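Local structure of MmeI (Methylophilus methylotrophus, 5HR4) at residues E187-R192 / A269-A274; L380-L385 / M435-E440. The protein is a Type IIL restriction-modification enzyme that binds DNA and probably methylates adenine on its exocyclic amino group, using S-adenosyl-L-methionine as methyl donor. All blocks are in the same frame, centred on the assembly; numbering follows the deposited sequence.

Contact 1. Residues E187-R192 / A269-A274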
ATOM      1  N   GLU A 187       9.974  14.429  20.677  1.00 29.18           N
ATOM      2  CA  GLU A 187       8.918  13.441  20.500  1.00 27.10           C
ATOM      3  C   GLU A 187       8.155  13.196  21.793  1.00 35.42           C
ATOM      4  O   GLU A 187       6.919  13.102  21.786  1.00 36.49           O
ATOM      5  CB  GLU A 187       9.499  12.123  19.991  1.00 30.56           C
ATOM      6  CG  GLU A 187      10.616  12.224  18.963  1.00 29.66           C
ATOM      7  CD  GLU A 187      10.249  13.020  17.711  1.00 36.19           C
ATOM      8  OE1 GLU A 187      11.157  13.271  16.874  1.00 41.20           O
ATOM      9  OE2 GLU A 187       9.065  13.406  17.567  1.00 35.09           O
ATOM     10  N   LEU A 188       8.869  13.064  22.914  1.00 33.94           N
ATOM     11  CA  LEU A 188       8.191  12.777  24.172  1.00 27.38           C
ATOM     12  C   LEU A 188       7.595  14.032  24.796  1.00 31.88           C
ATOM     13  O   LEU A 188       6.556  13.948  25.466  1.00 33.71           O
ATOM     14  CB  LEU A 188       9.154  12.088  25.131  1.00 32.43           C
ATOM     15  CG  LEU A 188       8.847  11.804  26.609  1.00 29.21           C
ATOM     16  CD1 LEU A 188       7.503  11.144  26.828  1.00 35.44           C
ATOM     17  CD2 LEU A 188       9.936  10.911  27.124  1.00 33.26           C
ATOM     18  N   TYR A 189       8.215  15.196  24.591  1.00 30.38           N
ATOM     19  CA  TYR A 189       7.582  16.441  25.020  1.00 28.93           C
ATOM     20  C   TYR A 189       6.184  16.551  24.435  1.00 33.46           C
ATOM     21  O   TYR A 189       5.213  16.827  25.147  1.00 36.92           O
ATOM     22  CB  TYR A 189       8.429  17.635  24.589  1.00 32.14           C
ATOM     23  CG  TYR A 189       8.210  18.913  25.374  1.00 32.26           C
ATOM     24  CD1 TYR A 189       7.206  19.802  25.022  1.00 29.57           C
ATOM     25  CD2 TYR A 189       9.040  19.249  26.442  1.00 24.64           C
ATOM     26  CE1 TYR A 189       7.005  20.978  25.723  1.00 28.89           C
ATOM     27  CE2 TYR A 189       8.845  20.415  27.151  1.00 26.22           C
ATOM     28  CZ  TYR A 189       7.824  21.282  26.795  1.00 29.70           C
ATOM     29  OH  TYR A 189       7.634  22.465  27.500  1.00 28.31           O
ATOM     30  N   LEU A 190       6.057  16.280  23.136  1.00 33.31           N
ATOM     31  CA  LEU A 190       4.808  16.559  22.438  1.00 30.44           C
ATOM     32  C   LEU A 190       3.738  15.545  22.821  1.00 33.91           C
ATOM     33  O   LEU A 190       2.603  15.902  23.164  1.00 32.56           O
ATOM     34  CB  LEU A 190       5.058  16.552  20.934  1.00 30.74           C
ATOM     35  CG  LEU A 190       3.997  17.291  20.117  1.00 43.90           C
ATOM     36  CD1 LEU A 190       4.280  18.803  20.066  1.00 39.38           C
ATOM     37  CD2 LEU A 190       3.888  16.688  18.729  1.00 45.45           C
ATOM     38  N   VAL A 191       4.101  14.267  22.797  1.00 33.70           N
ATOM     39  CA  VAL A 191       3.200  13.219  23.250  1.00 29.42           C
ATOM     40  C   VAL A 191       2.776  13.433  24.711  1.00 30.88           C
ATOM     41  O   VAL A 191       1.643  13.116  25.087  1.00 35.02           O
ATOM     42  CB  VAL A 191       3.894  11.866  23.005  1.00 36.17           C
ATOM     43  CG1 VAL A 191       4.159  11.115  24.309  1.00 31.33           C
ATOM     44  CG2 VAL A 191       3.133  11.031  21.965  1.00 32.27           C
ATOM     45  N   ARG A 192       3.642  14.000  25.550  1.00 30.62           N
ATOM     46  CA  ARG A 192       3.189  14.409  26.878  1.00 30.79           C
ATOM     47  C   ARG A 192       2.116  15.496  26.796  1.00 33.69           C
ATOM     48  O   ARG A 192       1.056  15.376  27.423  1.00 32.75           O
ATOM     49  CB  ARG A 192       4.367  14.877  27.725  1.00 33.61           C
ATOM     50  CG  ARG A 192       5.205  13.736  28.291  1.00 33.72           C
ATOM     51  CD  ARG A 192       6.555  14.257  28.762  1.00 30.18           C
ATOM     52  NE  ARG A 192       7.313  13.236  29.470  1.00 29.94           N
ATOM     53  CZ  ARG A 192       8.237  13.503  30.388  1.00 29.93           C
ATOM     54  NH1 ARG A 192       8.504  14.764  30.707  1.00 27.30           N
ATOM     55  NH2 ARG A 192       8.874  12.512  31.002  1.00 29.30           N
ATOM     56  N   ALA A 269      12.166  23.568  27.284  1.00 33.08           N
ATOM     57  CA  ALA A 269      12.071  24.133  25.946  1.00 31.83           C
ATOM     58  C   ALA A 269      12.012  25.656  26.056  1.00 37.50           C
ATOM     59  O   ALA A 269      12.398  26.233  27.079  1.00 34.87           O
ATOM     60  CB  ALA A 269      10.839  23.571  25.219  1.00 31.77           C
ATOM     61  N   GLN A 270      11.526  26.319  25.004  1.00 37.83           N
ATOM     62  CA  GLN A 270      11.334  27.763  25.024  1.00 34.55           C
ATOM     63  C   GLN A 270      10.216  28.120  24.060  1.00 37.27           C
ATOM     64  O   GLN A 270      10.175  27.609  22.937  1.00 32.71           O
ATOM     65  CB  GLN A 270      12.618  28.518  24.662  1.00 32.63           C
ATOM     66  CG  GLN A 270      12.478  30.034  24.754  1.00 34.93           C
ATOM     67  CD  GLN A 270      12.201  30.537  26.170  1.00 42.78           C
ATOM     68  OE1 GLN A 270      11.669  29.823  27.018  1.00 52.96           O
ATOM     69  NE2 GLN A 270      12.575  31.781  26.431  1.00 48.31           N
ATOM     70  N   PHE A 271       9.308  28.978  24.510  1.00 39.26           N
ATOM     71  CA  PHE A 271       8.126  29.351  23.756  1.00 40.66           C
ATOM     72  C   PHE A 271       8.157  30.853  23.477  1.00 41.23           C
ATOM     73  O   PHE A 271       8.896  31.610  24.109  1.00 41.99           O
ATOM     74  CB  PHE A 271       6.829  28.976  24.516  1.00 36.85           C
ATOM     75  CG  PHE A 271       6.520  27.494  24.543  1.00 35.86           C
ATOM     76  CD1 PHE A 271       7.086  26.666  25.497  1.00 35.90           C
ATOM     77  CD2 PHE A 271       5.611  26.940  23.652  1.00 43.81           C
ATOM     78  CE1 PHE A 271       6.784  25.301  25.534  1.00 33.59           C
ATOM     79  CE2 PHE A 271       5.303  25.571  23.684  1.00 37.47           C
ATOM     80  CZ  PHE A 271       5.898  24.758  24.623  1.00 33.39           C
ATOM     81  N   ASP A 272       7.349  31.283  22.508  1.00 42.96           N
ATOM     82  CA  ASP A 272       7.055  32.705  22.389  1.00 42.52           C
ATOM     83  C   ASP A 272       5.543  32.916  22.343  1.00 44.05           C
ATOM     84  O   ASP A 272       4.770  31.996  22.650  1.00 42.17           O
ATOM     85  CB  ASP A 272       7.747  33.300  21.159  1.00 40.00           C
ATOM     86  CG  ASP A 272       7.243  32.700  19.853  1.00 54.09           C
ATOM     87  OD1 ASP A 272       6.530  31.669  19.893  1.00 44.51           O
ATOM     88  OD2 ASP A 272       7.569  33.263  18.777  1.00 68.24           O
ATOM     89  N   LYS A 273       5.118  34.118  21.953  1.00 43.78           N
ATOM     90  CA  LYS A 273       3.699  34.454  21.951  1.00 42.33           C
ATOM     91  C   LYS A 273       2.904  33.494  21.068  1.00 42.86           C
ATOM     92  O   LYS A 273       1.896  32.924  21.502  1.00 42.71           O
ATOM     93  CB  LYS A 273       3.522  35.907  21.499  1.00 43.39           C
ATOM     94  CG  LYS A 273       2.101  36.454  21.591  1.00 44.63           C
ATOM     95  CD  LYS A 273       2.104  37.976  21.704  1.00 45.79           C
ATOM     96  CE  LYS A 273       0.707  38.552  21.556  1.00 44.81           C
ATOM     97  NZ  LYS A 273       0.179  38.290  20.176  1.00 53.67           N
ATOM     98  N   ALA A 274       3.363  33.274  19.833  1.00 41.03           N
ATOM     99  CA  ALA A 274       2.563  32.506  18.883  1.00 39.19           C
ATOM    100  C   ALA A 274       2.525  31.026  19.240  1.00 41.07           C
ATOM    101  O   ALA A 274       1.509  30.359  19.003  1.00 40.33           O
ATOM    102  CB  ALA A 274       3.100  32.686  17.463  1.00 35.36           C
TER
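Y189 reaches out from helical segment 187-192 and ends against F271, with A269 beside it; these three residues make the whole contact, which buries 115 Å² counted over both sides. The backbones stay well apart, the closest pair of CA atoms being those of Y189 and A269 at 9.0 Å, and the long tyrosine side chain spans the interval. Its chi1 of -158° sets CG anti to the backbone N, which sends the ring outward to the other segment. F271 comes from the opposite direction and offers its ring edge to the end of the tyrosine. Y189 OH lies in the plane of the phenylalanine ring, at its edge, 3.6 Å from F271 CE1. Behind the hydroxyl, Y189 CE1 is 4.1 Å from F271 CZ. The ring planes are inclined by about 40°, so the pair is neither a parallel stack nor a T-shaped one. A269 adds a methyl group: its CB is 4.1 Å from Y189 CZ and approaches the tyrosine ring obliquely. Without a hydrogen bond between the segments, the contact is van der Waals packing, the hydroxyl and adjoining ring carbons of Y189 lying against the F271 edge and the A269 methyl. Segment 187-192 belongs to the helicase spacer domain, and helix 273-283 ends at the calcium ligand C283, whose side chain is about 10 Å from that of F271. The tyrosine ring also makes edge-to-face contacts with F233 and Y181. Helix 225-235 lies against both rings, I229 meeting Y189 while L225 and A226 meet F271, so the contact joins helix 183-200 to the lead-in of helix 273-283 across a shared helical neighbour.

Contact 2. Residues L380-L385 / M435-E440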
ATOM      1  N   LEU A 380     -16.112  -5.792  23.708  1.00 30.27           N
ATOM      2  CA  LEU A 380     -16.504  -7.173  23.978  1.00 29.70           C
ATOM      3  C   LEU A 380     -16.511  -7.449  25.477  1.00 34.86           C
ATOM      4  O   LEU A 380     -17.518  -7.911  26.030  1.00 37.54           O
ATOM      5  CB  LEU A 380     -15.557  -8.121  23.264  1.00 27.50           C
ATOM      6  CG  LEU A 380     -15.775  -9.589  23.556  1.00 30.88           C
ATOM      7  CD1 LEU A 380     -17.213  -9.965  23.239  1.00 34.39           C
ATOM      8  CD2 LEU A 380     -14.829 -10.348  22.669  1.00 32.47           C
ATOM      9  N   GLU A 381     -15.406  -7.116  26.155  1.00 32.39           N
ATOM     10  CA  GLU A 381     -15.270  -7.314  27.596  1.00 32.57           C
ATOM     11  C   GLU A 381     -16.345  -6.615  28.422  1.00 30.43           C
ATOM     12  O   GLU A 381     -16.536  -6.983  29.585  1.00 33.26           O
ATOM     13  CB  GLU A 381     -13.897  -6.823  28.069  1.00 32.73           C
ATOM     14  CG  GLU A 381     -13.522  -7.361  29.424  1.00 38.10           C
ATOM     15  CD  GLU A 381     -12.556  -6.471  30.185  1.00 44.91           C
ATOM     16  OE1 GLU A 381     -12.647  -5.224  30.040  1.00 45.76           O
ATOM     17  OE2 GLU A 381     -11.714  -7.028  30.939  1.00 42.15           O
ATOM     18  N   ILE A 382     -17.017  -5.586  27.896  1.00 29.69           N
ATOM     19  CA  ILE A 382     -18.154  -5.011  28.626  1.00 37.02           C
ATOM     20  C   ILE A 382     -19.313  -6.008  28.670  1.00 35.12           C
ATOM     21  O   ILE A 382     -19.900  -6.262  29.727  1.00 33.25           O
ATOM     22  CB  ILE A 382     -18.607  -3.679  27.994  1.00 38.72           C
ATOM     23  CG1 ILE A 382     -17.808  -2.493  28.518  1.00 34.64           C
ATOM     24  CG2 ILE A 382     -20.099  -3.425  28.254  1.00 34.26           C
ATOM     25  CD1 ILE A 382     -18.104  -1.199  27.744  1.00 36.81           C
ATOM     26  N   GLU A 383     -19.668  -6.569  27.515  1.00 32.45           N
ATOM     27  CA  GLU A 383     -20.742  -7.548  27.469  1.00 32.57           C
ATOM     28  C   GLU A 383     -20.394  -8.784  28.283  1.00 37.70           C
ATOM     29  O   GLU A 383     -21.290  -9.424  28.847  1.00 36.39           O
ATOM     30  CB  GLU A 383     -21.054  -7.916  26.011  1.00 31.86           C
ATOM     31  CG  GLU A 383     -21.500  -6.726  25.144  1.00 30.74           C
ATOM     32  CD  GLU A 383     -22.530  -5.825  25.850  1.00 40.99           C
ATOM     33  OE1 GLU A 383     -23.492  -6.344  26.461  1.00 55.66           O
ATOM     34  OE2 GLU A 383     -22.385  -4.587  25.804  1.00 44.52           O
ATOM     35  N   VAL A 384     -19.104  -9.126  28.382  1.00 37.19           N
ATOM     36  CA  VAL A 384     -18.710 -10.267  29.212  1.00 36.94           C
ATOM     37  C   VAL A 384     -19.022  -9.986  30.674  1.00 38.31           C
ATOM     38  O   VAL A 384     -19.642 -10.801  31.366  1.00 39.45           O
ATOM     39  CB  VAL A 384     -17.224 -10.610  29.009  1.00 30.38           C
ATOM     40  CG1 VAL A 384     -16.729 -11.464  30.168  1.00 25.92           C
ATOM     41  CG2 VAL A 384     -17.022 -11.331  27.678  1.00 27.60           C
ATOM     42  N   LEU A 385     -18.596  -8.821  31.168  1.00 41.45           N
ATOM     43  CA  LEU A 385     -18.930  -8.444  32.538  1.00 41.96           C
ATOM     44  C   LEU A 385     -20.432  -8.267  32.724  1.00 39.45           C
ATOM     45  O   LEU A 385     -20.942  -8.523  33.821  1.00 44.64           O
ATOM     46  CB  LEU A 385     -18.168  -7.182  32.938  1.00 30.98           C
ATOM     47  CG  LEU A 385     -16.685  -7.564  32.974  1.00 40.01           C
ATOM     48  CD1 LEU A 385     -15.691  -6.384  33.183  1.00 36.13           C
ATOM     49  CD2 LEU A 385     -16.511  -8.618  34.042  1.00 41.85           C
ATOM     50  N   MET A 435     -13.986   5.161  30.763  1.00 30.55           N
ATOM     51  CA  MET A 435     -15.127   6.056  30.911  1.00 36.93           C
ATOM     52  C   MET A 435     -16.398   5.413  30.353  1.00 44.84           C
ATOM     53  O   MET A 435     -17.484   5.579  30.923  1.00 41.18           O
ATOM     54  CB  MET A 435     -14.862   7.404  30.226  1.00 33.53           C
ATOM     55  CG  MET A 435     -13.908   8.379  30.953  1.00 39.56           C
ATOM     56  SD  MET A 435     -14.042   8.554  32.765  1.00 42.31           S
ATOM     57  CE  MET A 435     -15.806   8.896  32.960  1.00 56.54           C
ATOM     58  N   LYS A 436     -16.283   4.662  29.250  1.00 38.33           N
ATOM     59  CA  LYS A 436     -17.472   4.041  28.674  1.00 45.71           C
ATOM     60  C   LYS A 436     -18.024   2.939  29.581  1.00 41.90           C
ATOM     61  O   LYS A 436     -19.244   2.812  29.738  1.00 42.17           O
ATOM     62  CB  LYS A 436     -17.170   3.502  27.272  1.00 41.04           C
ATOM     63  N   ILE A 437     -17.154   2.142  30.207  1.00 38.43           N
ATOM     64  CA  ILE A 437     -17.675   1.138  31.136  1.00 42.78           C
ATOM     65  C   ILE A 437     -18.201   1.805  32.401  1.00 39.47           C
ATOM     66  O   ILE A 437     -19.203   1.365  32.968  1.00 41.66           O
ATOM     67  CB  ILE A 437     -16.628   0.059  31.460  1.00 36.76           C
ATOM     68  CG1 ILE A 437     -17.341  -1.229  31.855  1.00 33.77           C
ATOM     69  CG2 ILE A 437     -15.747   0.484  32.619  1.00 35.51           C
ATOM     70  CD1 ILE A 437     -16.427  -2.435  31.983  1.00 31.63           C
ATOM     71  N   SER A 438     -17.558   2.895  32.841  1.00 37.11           N
ATOM     72  CA  SER A 438     -18.075   3.662  33.967  1.00 38.89           C
ATOM     73  C   SER A 438     -19.491   4.148  33.707  1.00 43.29           C
ATOM     74  O   SER A 438     -20.295   4.245  34.640  1.00 45.28           O
ATOM     75  CB  SER A 438     -17.161   4.851  34.260  1.00 42.53           C
ATOM     76  OG  SER A 438     -15.942   4.439  34.864  1.00 40.68           O
ATOM     77  N   ASP A 439     -19.816   4.443  32.448  1.00 49.90           N
ATOM     78  CA  ASP A 439     -21.163   4.884  32.111  1.00 47.67           C
ATOM     79  C   ASP A 439     -22.151   3.726  32.152  1.00 50.06           C
ATOM     80  O   ASP A 439     -23.246   3.864  32.711  1.00 49.85           O
ATOM     81  CB  ASP A 439     -21.182   5.540  30.731  1.00 49.77           C
ATOM     82  CG  ASP A 439     -20.348   6.804  30.667  1.00 63.88           C
ATOM     83  OD1 ASP A 439     -19.877   7.273  31.727  1.00 67.33           O
ATOM     84  OD2 ASP A 439     -20.166   7.336  29.547  1.00 81.37           O
ATOM     85  N   GLU A 440     -21.784   2.576  31.570  1.00 44.05           N
ATOM     86  CA  GLU A 440     -22.723   1.460  31.491  1.00 43.50           C
ATOM     87  C   GLU A 440     -23.202   1.029  32.868  1.00 49.18           C
ATOM     88  O   GLU A 440     -24.398   0.773  33.066  1.00 53.15           O
ATOM     89  CB  GLU A 440     -22.091   0.265  30.787  1.00 44.89           C
ATOM     90  CG  GLU A 440     -21.771   0.497  29.340  1.00 51.47           C
ATOM     91  CD  GLU A 440     -22.994   0.821  28.521  1.00 58.75           C
ATOM     92  OE1 GLU A 440     -24.074   0.242  28.800  1.00 61.82           O
ATOM     93  OE2 GLU A 440     -22.863   1.660  27.597  1.00 59.30           O
TER
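E440 meets I382 through its aliphatic part: E440 CG is 4.3 Å from I382 CD1, and its carboxylate, the one flat group among the touching side chains, has neither face nor edge against the isoleucine. That carboxylate turns instead to R386, whose NH1 forms a salt bridge with E440 OE1 while NH2 does so with E383 OE2; the arginine thus sits between two acidic groups that would probably repel each other without it. The apolar centre is I382 with I437. These side chains slide past each other in opposite directions, with I382 CG1 3.6 Å from I437 CG1 and 3.7 Å from I437 CD1. A chi1 of -154° carries I437 CG1 anti to the backbone N and extends the chain toward helix 368-388. There L385 crosses it at about a right angle, CD1 lying 4.2 Å from I437 CD1. The short helix axes approach to 10.9 Å and run in the same general direction, crossing at -29°. Helices 368-388 and 416-440 follow neighbouring parallel strands, 359-361 and 409-413, an arrangement characteristic of the Rossmann-like methyltransferase fold, in which successive beta-alpha units lay their helices side by side.

After helix 163-178 the chain enters helix 183-200, and contact 1 closes a loop of 76 intervening residues, helical in part and without strand. Contact 2 opens only later, inside the methyltransferase domain, and closes a 49-residue loop that contains strand 409-413. The two are therefore in series, neither nesting nor crossing, with centres 36 Å apart and nearest atoms about 17 Å apart. Helix 416-440 relates them: E416, F417 and V424 on it touch E187, L190 and V191, whereas its C-terminal end supplies one side of contact 2. This one methyltransferase helix thus touches helix 183-200 of the helicase spacer domain near its start and helix 368-388 of its own domain at its end.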